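Local atomic coordinates of putative methyl-accepting chemotaxis signal transduction protein (PDB entry 6W3P), a protein that probably senses small extracellular ligands through a double Cache (dCache) domain, here binding the amino acid beta-methylnorleucine, to guide bacterial chemotaxis. Residues A[78-83]-A[158-163]. Numbering follows the deposited sequence. Where two conformers were deposited one is given.
With SKJ (beta-methylnorleucine), chain C.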
loop_
_atom_site.group_PDB
_atom_site.type_symbol
_atom_site.label_atom_id
_atom_site.label_comp_id
_atom_site.label_asym_id
_atom_site.label_seq_id
_atom_site.Cartn_x
_atom_site.Cartn_y
_atom_site.Cartn_z
ATOM N N ALA A 78 0.127 1.267 14.331
ATOM C CA ALA A 78 1.119 1.728 13.344
ATOM C C ALA A 78 2.533 1.554 13.917
ATOM O O ALA A 78 2.735 1.498 15.134
ATOM C CB ALA A 78 0.870 3.166 12.954
ATOM N N LEU A 79 3.520 1.501 13.037
ATOM C CA LEU A 79 4.915 1.397 13.470
ATOM C C LEU A 79 5.439 2.742 13.960
ATOM O O LEU A 79 6.011 2.841 15.048
ATOM C CB LEU A 79 5.795 0.916 12.325
ATOM C CG LEU A 79 5.685 -0.577 12.059
ATOM C CD1 LEU A 79 6.451 -0.949 10.795
ATOM C CD2 LEU A 79 6.158 -1.374 13.272
ATOM N N ASN A 80 5.215 3.778 13.147
ATOM C CA ASN A 80 5.694 5.129 13.478
ATOM C C ASN A 80 4.586 6.081 13.090
ATOM O O ASN A 80 4.008 5.933 12.011
ATOM C CB ASN A 80 6.938 5.537 12.655
ATOM C CG ASN A 80 8.146 4.681 12.898
ATOM O OD1 ASN A 80 8.668 4.604 14.017
ATOM N ND2 ASN A 80 8.673 4.128 11.802
ATOM N N VAL A 81 4.456 7.137 13.855
ATOM C CA VAL A 81 3.535 8.251 13.531
ATOM C C VAL A 81 4.299 9.517 13.959
ATOM O O VAL A 81 4.812 9.583 15.099
ATOM C CB VAL A 81 2.198 8.138 14.285
ATOM C CG1 VAL A 81 1.321 9.322 14.023
ATOM C CG2 VAL A 81 1.462 6.870 13.915
ATOM N N TYR A 82 4.389 10.481 13.054
ATOM C CA TYR A 82 5.342 11.566 13.255
ATOM C C TYR A 82 4.932 12.853 12.580
ATOM O O TYR A 82 4.136 12.848 11.645
ATOM C CB TYR A 82 6.771 11.155 12.840
ATOM C CG TYR A 82 6.841 10.453 11.537
ATOM C CD1 TYR A 82 6.679 9.066 11.459
ATOM C CD2 TYR A 82 7.066 11.163 10.341
ATOM C CE1 TYR A 82 6.734 8.416 10.228
ATOM C CE2 TYR A 82 7.133 10.517 9.122
ATOM C CZ TYR A 82 6.963 9.141 9.068
ATOM O OH TYR A 82 7.059 8.527 7.857
ATOM N N LEU A 83 5.548 13.950 13.034
ATOM C CA LEU A 83 5.317 15.246 12.424
ATOM C C LEU A 83 6.714 15.864 12.164
ATOM O O LEU A 83 7.467 16.170 13.099
ATOM C CB LEU A 83 4.508 16.140 13.357
ATOM C CG LEU A 83 4.211 17.521 12.830
ATOM C CD1 LEU A 83 3.312 17.490 11.609
ATOM C CD2 LEU A 83 3.603 18.374 13.943
ATOM N N GLY A 158 3.419 12.039 9.026
ATOM C CA GLY A 158 3.674 10.737 8.397
ATOM C C GLY A 158 3.193 9.621 9.286
ATOM O O GLY A 158 3.258 9.677 10.531
ATOM N N VAL A 159 2.723 8.575 8.611
ATOM C CA VAL A 159 2.229 7.370 9.264
ATOM C C VAL A 159 2.811 6.163 8.526
ATOM O O VAL A 159 2.647 6.053 7.298
ATOM C CB VAL A 159 0.690 7.301 9.194
ATOM C CG1 VAL A 159 0.191 5.974 9.721
ATOM C CG2 VAL A 159 0.036 8.476 9.889
ATOM N N ASP A 160 3.564 5.337 9.252
ATOM C CA ASP A 160 4.213 4.179 8.645
ATOM C C ASP A 160 3.476 2.899 9.056
ATOM O O ASP A 160 3.331 2.592 10.249
ATOM C CB ASP A 160 5.653 4.034 9.155
ATOM C CG ASP A 160 6.583 5.147 8.750
ATOM O OD1 ASP A 160 6.221 5.959 7.886
ATOM O OD2 ASP A 160 7.702 5.171 9.346
ATOM N N ILE A 161 3.021 2.162 8.064
ATOM C CA ILE A 161 2.320 0.909 8.270
ATOM C C ILE A 161 3.201 -0.195 7.646
ATOM O O ILE A 161 3.685 -0.044 6.521
ATOM C CB ILE A 161 0.948 0.902 7.567
ATOM C CG1 ILE A 161 0.076 2.106 7.999
ATOM C CG2 ILE A 161 0.221 -0.435 7.751
ATOM C CD1 ILE A 161 -0.211 2.150 9.470
ATOM N N PRO A 162 3.430 -1.322 8.366
ATOM C CA PRO A 162 4.264 -2.395 7.793
ATOM C C PRO A 162 3.690 -2.885 6.477
ATOM O O PRO A 162 2.485 -3.156 6.378
ATOM C CB PRO A 162 4.184 -3.490 8.843
ATOM C CG PRO A 162 3.820 -2.833 10.106
ATOM C CD PRO A 162 2.989 -1.642 9.728
ATOM N N SER A 163 4.497 -2.945 5.440
ATOM C CA SER A 163 4.033 -3.512 4.175
ATOM C C SER A 163 3.623 -4.966 4.303
ATOM O O SER A 163 2.691 -5.380 3.602
ATOM C CB SER A 163 5.051 -3.358 3.081
ATOM O OG SER A 163 6.206 -3.967 3.508
HETATM N N SKJ C . 9.901 5.985 7.959
HETATM C CA SKJ C . 10.339 7.379 8.018
HETATM C C SKJ C . 11.673 7.425 7.287
HETATM O O SKJ C . 12.357 6.389 7.129
HETATM C CB SKJ C . 10.387 7.935 9.456
HETATM C CG1 SKJ C . 10.495 9.473 9.559
HETATM C CG2 SKJ C . 11.460 7.242 10.271
HETATM O OXT SKJ C . 12.092 8.542 6.896
HETATM C CAA SKJ C . 12.320 6.656 12.559
HETATM C CAB SKJ C . 11.230 7.410 11.779
#
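Ala78 lays its CB against CD1 of Ile161, 3.8 Å away, where the chain enters the edge-to-edge pairing of strands 80-84 and 152-162. The next residue, Leu79, gives its backbone N-H to Asp160 O, while its side chain, in the conformer described, packs CG and CD1 on CG of the Pro162 ring.

With Asn80 the contact turns from packing to recognition, an example of how a Cache domain can build a ligand site from one face of its sheet. Asn80 ND2 donates to Asp160 OD2 over 2.8 Å, arriving on the anti side of an oxygen that also accepts the ligand's ammonium nitrogen, SKJ N, at 2.7 Å. The amide and carboxylate planes stand 83° apart. Val81 faces the other way, beside Val159, in a non-hydrogen-bonded antiparallel pair. Tyr82 and Gly158 form a hydrogen-bonded pair, closed by Tyr82 N to Gly158 O and Gly158 N to Tyr82 O. A chi1 of 46° places the Tyr82 ring between its own N and carbonyl carbon, folded back over Gly158, whose CA makes a CH-pi contact 3.9 Å from the ring centroid. SKJ CG1 touches the opposite face, offset toward the rim, so backbone and ligand meet the ring from its two sides. Its OH donates to Asp160 OD1 on the syn side, 2.7 Å away. Thr142 also bonds OD1, and this shared grip probably fixes the carboxylate with OD2 presented to the ligand's nitrogen.

Asp133 joins Asn80 and the ligand, and Trp115 meets the Tyr82 ring edge-to-face. Beyond the pair, strands 90-94 and 139-149 continue the antiparallel sheet, and helices 4-49 and 58-76 pack against the face carrying Val81, Val159 and Ile161.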